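Local coordinates for protein 5'-tyrosyl-DNA phosphodiesterase (Caenorhabditis elegans, PDB 4FVA) that belongs to the endonuclease/exonuclease/phosphatase family of the DNase I-like clan and carries a bound magnesium ion in a two-sheet fold, at residues R134-M145 with L166-P177. Sequence-based numbering, arbitrary orientation.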
# COMPACT_ATOMS: atom_id res chain seq x y z
N ARG A 134 -6.22 5.81 -17.86
CA ARG A 134 -5.44 6.98 -17.47
C ARG A 134 -6.32 8.14 -17.03
O ARG A 134 -6.04 8.79 -16.02
CB ARG A 134 -4.51 7.42 -18.60
CG ARG A 134 -3.92 8.81 -18.36
CD ARG A 134 -2.83 9.16 -19.36
NE ARG A 134 -1.66 8.31 -19.19
CZ ARG A 134 -0.51 8.46 -19.85
NH1 ARG A 134 -0.37 9.44 -20.73
NH2 ARG A 134 0.50 7.64 -19.62
N PRO A 135 -7.39 8.42 -17.79
CA PRO A 135 -8.25 9.53 -17.38
C PRO A 135 -8.73 9.36 -15.95
O PRO A 135 -8.53 10.26 -15.13
CB PRO A 135 -9.43 9.46 -18.36
CG PRO A 135 -8.86 8.78 -19.60
CD PRO A 135 -7.87 7.78 -19.04
N GLN A 136 -9.35 8.23 -15.66
CA GLN A 136 -9.90 7.98 -14.33
C GLN A 136 -8.79 7.96 -13.29
O GLN A 136 -8.95 8.51 -12.19
CB GLN A 136 -10.66 6.66 -14.25
CG GLN A 136 -11.88 6.53 -15.16
CD GLN A 136 -11.53 5.93 -16.51
OE1 GLN A 136 -10.54 6.31 -17.16
NE2 GLN A 136 -12.32 4.95 -16.93
N ARG A 137 -7.68 7.31 -13.63
CA ARG A 137 -6.58 7.17 -12.67
C ARG A 137 -5.97 8.52 -12.29
O ARG A 137 -5.73 8.79 -11.11
CB ARG A 137 -5.51 6.23 -13.22
CG ARG A 137 -4.23 6.19 -12.41
CD ARG A 137 -3.37 4.99 -12.81
NE ARG A 137 -2.98 5.03 -14.22
CZ ARG A 137 -3.56 4.31 -15.18
NH1 ARG A 137 -4.57 3.50 -14.88
NH2 ARG A 137 -3.14 4.40 -16.43
N CYS A 138 -5.75 9.37 -13.28
CA CYS A 138 -5.15 10.68 -13.01
C CYS A 138 -6.07 11.55 -12.17
O CYS A 138 -5.61 12.31 -11.31
CB CYS A 138 -4.77 11.39 -14.32
SG CYS A 138 -3.38 10.70 -15.18
N ALA A 139 -7.37 11.45 -12.40
CA ALA A 139 -8.33 12.19 -11.59
C ALA A 139 -8.33 11.69 -10.15
O ALA A 139 -8.41 12.48 -9.21
CB ALA A 139 -9.72 12.09 -12.19
N GLN A 140 -8.28 10.37 -9.98
CA GLN A 140 -8.27 9.79 -8.64
C GLN A 140 -7.03 10.25 -7.87
O GLN A 140 -7.14 10.64 -6.71
CB GLN A 140 -8.35 8.27 -8.73
CG GLN A 140 -9.70 7.76 -9.24
CD GLN A 140 -9.67 6.30 -9.65
OE1 GLN A 140 -8.63 5.63 -9.55
NE2 GLN A 140 -10.80 5.80 -10.14
N PHE A 141 -5.87 10.20 -8.51
CA PHE A 141 -4.63 10.62 -7.86
C PHE A 141 -4.74 12.08 -7.38
O PHE A 141 -4.38 12.40 -6.25
CB PHE A 141 -3.43 10.44 -8.79
CG PHE A 141 -2.11 10.73 -8.13
CD1 PHE A 141 -1.42 9.74 -7.46
CD2 PHE A 141 -1.57 12.01 -8.18
CE1 PHE A 141 -0.20 10.01 -6.84
CE2 PHE A 141 -0.35 12.29 -7.57
CZ PHE A 141 0.34 11.29 -6.90
N GLY A 142 -5.24 12.96 -8.27
CA GLY A 142 -5.43 14.36 -7.93
C GLY A 142 -6.36 14.50 -6.74
O GLY A 142 -6.07 15.23 -5.78
N PHE A 143 -7.46 13.76 -6.78
CA PHE A 143 -8.42 13.75 -5.70
C PHE A 143 -7.75 13.31 -4.41
O PHE A 143 -7.94 13.93 -3.35
CB PHE A 143 -9.59 12.83 -6.05
CG PHE A 143 -10.59 12.65 -4.94
CD1 PHE A 143 -11.66 13.51 -4.80
CD2 PHE A 143 -10.45 11.60 -4.04
CE1 PHE A 143 -12.59 13.34 -3.76
CE2 PHE A 143 -11.36 11.41 -3.00
CZ PHE A 143 -12.44 12.28 -2.86
N CYS A 144 -6.95 12.25 -4.48
CA CYS A 144 -6.28 11.78 -3.27
C CYS A 144 -5.34 12.85 -2.71
O CYS A 144 -5.30 13.08 -1.51
CB CYS A 144 -5.51 10.48 -3.54
SG CYS A 144 -6.59 9.06 -3.84
N MET A 145 -4.60 13.51 -3.59
CA MET A 145 -3.66 14.54 -3.14
C MET A 145 -4.39 15.74 -2.51
O MET A 145 -3.94 16.31 -1.51
CB MET A 145 -2.72 14.97 -4.27
CG MET A 145 -1.54 13.99 -4.52
SD MET A 145 -0.59 13.64 -3.02
CE MET A 145 0.61 12.44 -3.59
N LEU A 166 -0.86 2.44 -7.02
CA LEU A 166 -1.37 3.62 -7.72
C LEU A 166 -1.39 3.44 -9.25
O LEU A 166 -1.92 4.30 -9.97
CB LEU A 166 -0.59 4.87 -7.32
CG LEU A 166 -0.39 5.09 -5.82
CD1 LEU A 166 0.25 6.45 -5.53
CD2 LEU A 166 -1.74 4.97 -5.09
N ASN A 167 -0.83 2.34 -9.75
CA ASN A 167 -0.88 2.04 -11.18
C ASN A 167 -0.35 3.17 -12.06
O ASN A 167 -0.80 3.33 -13.20
CB ASN A 167 -2.30 1.67 -11.61
CG ASN A 167 -2.57 0.19 -11.46
OD1 ASN A 167 -1.76 -0.64 -11.87
ND2 ASN A 167 -3.71 -0.15 -10.86
N LEU A 168 0.61 3.92 -11.53
CA LEU A 168 1.09 5.14 -12.18
C LEU A 168 2.21 4.90 -13.18
O LEU A 168 3.07 4.03 -12.98
CB LEU A 168 1.59 6.16 -11.14
CG LEU A 168 0.57 6.92 -10.27
CD1 LEU A 168 1.27 7.76 -9.17
CD2 LEU A 168 -0.36 7.80 -11.12
N ARG A 169 2.17 5.65 -14.27
CA ARG A 169 3.37 5.93 -15.05
C ARG A 169 3.81 7.32 -14.55
O ARG A 169 2.95 8.15 -14.23
CB ARG A 169 3.05 5.94 -16.54
CG ARG A 169 1.67 5.35 -16.89
CD ARG A 169 1.67 3.83 -16.96
NE ARG A 169 0.54 3.23 -16.24
CZ ARG A 169 -0.06 2.09 -16.58
NH1 ARG A 169 0.34 1.42 -17.65
NH2 ARG A 169 -1.08 1.63 -15.85
N ASP A 170 5.11 7.58 -14.45
CA ASP A 170 5.57 8.84 -13.82
C ASP A 170 4.98 10.13 -14.41
O ASP A 170 4.76 11.10 -13.68
CB ASP A 170 7.10 8.92 -13.79
CG ASP A 170 7.68 8.39 -12.49
OD1 ASP A 170 7.61 9.12 -11.48
OD2 ASP A 170 8.19 7.25 -12.48
N GLU A 171 4.74 10.16 -15.72
CA GLU A 171 4.20 11.34 -16.36
C GLU A 171 2.77 11.62 -15.90
O GLU A 171 2.21 12.67 -16.20
CB GLU A 171 4.22 11.17 -17.88
CG GLU A 171 3.35 10.04 -18.38
CD GLU A 171 3.92 8.67 -18.05
OE1 GLU A 171 4.90 8.60 -17.27
OE2 GLU A 171 3.40 7.66 -18.57
N GLU A 172 2.17 10.66 -15.20
CA GLU A 172 0.79 10.81 -14.72
C GLU A 172 0.69 11.55 -13.38
O GLU A 172 -0.39 12.00 -13.00
CB GLU A 172 0.09 9.45 -14.63
CG GLU A 172 -0.13 8.76 -15.97
CD GLU A 172 -0.73 7.35 -15.83
OE1 GLU A 172 -0.57 6.72 -14.76
OE2 GLU A 172 -1.36 6.88 -16.81
N VAL A 173 1.81 11.68 -12.66
CA VAL A 173 1.80 12.30 -11.33
C VAL A 173 1.56 13.81 -11.43
O VAL A 173 2.31 14.52 -12.10
CB VAL A 173 3.14 12.08 -10.59
CG1 VAL A 173 3.23 12.99 -9.36
CG2 VAL A 173 3.30 10.62 -10.21
N SER A 174 0.52 14.28 -10.75
CA SER A 174 0.10 15.68 -10.82
C SER A 174 0.48 16.49 -9.59
O SER A 174 1.64 16.54 -9.19
CB SER A 174 -1.42 15.78 -11.01
OG SER A 174 -2.11 15.47 -9.81
N ARG A 175 -0.53 17.13 -9.01
CA ARG A 175 -0.34 18.13 -7.97
C ARG A 175 -0.03 17.56 -6.58
O ARG A 175 -0.89 17.49 -5.70
CB ARG A 175 -1.60 19.02 -7.92
CG ARG A 175 -2.91 18.24 -7.74
CD ARG A 175 -4.11 19.12 -8.09
NE ARG A 175 -5.42 18.55 -7.75
CZ ARG A 175 -6.12 17.73 -8.53
NH1 ARG A 175 -5.65 17.36 -9.72
NH2 ARG A 175 -7.31 17.28 -8.13
N VAL A 176 1.24 17.19 -6.40
CA VAL A 176 1.76 16.75 -5.11
C VAL A 176 2.08 17.98 -4.25
O VAL A 176 2.84 18.85 -4.68
CB VAL A 176 3.04 15.93 -5.28
CG1 VAL A 176 3.68 15.62 -3.92
CG2 VAL A 176 2.76 14.65 -6.07
N PRO A 177 1.48 18.07 -3.06
CA PRO A 177 1.74 19.26 -2.24
C PRO A 177 3.20 19.33 -1.78
O PRO A 177 3.83 18.30 -1.57
CB PRO A 177 0.83 19.07 -1.03
CG PRO A 177 -0.22 18.11 -1.49
CD PRO A 177 0.47 17.19 -2.45
O HOH W 1 -9.33 15.50 -9.96
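Arg137 and Glu172 meet side-on, two guanidinium nitrogens facing two carboxylate oxygens. Arg137 NE donates to Glu172 OE1 at 3.0 Å, almost straight at 171°, while Arg137 NH2 reaches the syn lone pair of Glu172 OE2 at 3.1 Å. The anti lone pair of that same OE2 takes Arg134 NE at 2.8 Å, with the two planes turned 78° apart. A glutamate suits this spot because it is long enough to serve both arginines: its chain stays extended beyond CG, and its CB rests on Cys138 SG. A second donor steadies OE1: the backbone N of Arg169 comes from the face of the carboxylate opposite to Arg137 NE. Arg169 NH2 lies over one face of the Arg137 guanidinium and also donates to Asn167 O; Glu172, gripped by Arg137 and only at long range from the Arg169 guanidinium, probably eases the nearness of these like charges. Arg137 NH1 turns elsewhere, to the carbonyls of Glu128 and Thr130, so this buried arginine also ties the helix to the loop preceding it.

One turn further along, Phe141 fills the apolar middle. With CG anti to the backbone N (chi1 -174°), its ring points into the loop, where CE1 meets Leu168 CD1 at 3.6 Å and Leu166 CD1 comes in plane at the edge. Near CE2 lie Val173 CG1 and, at the ring edge, Val176 CG2. Gly142 has no CB to collide with Arg175 NH1, and one face of the Arg175 guanidinium covers Gly142 CA, which lies 3.2 Å from the plane toward its rim; Asp146 pairs with the same arginine. The unbranched Met145 chain, bent at chi2, finishes the seam, its SD 3.7 Å from Pro177 CD.

The loop after strand 159-163 thus wraps along helix 134-154, which packs Met145 against Phe162 of that strand, a helix-on-sheet layer of the DNase I-like alpha/beta sandwich.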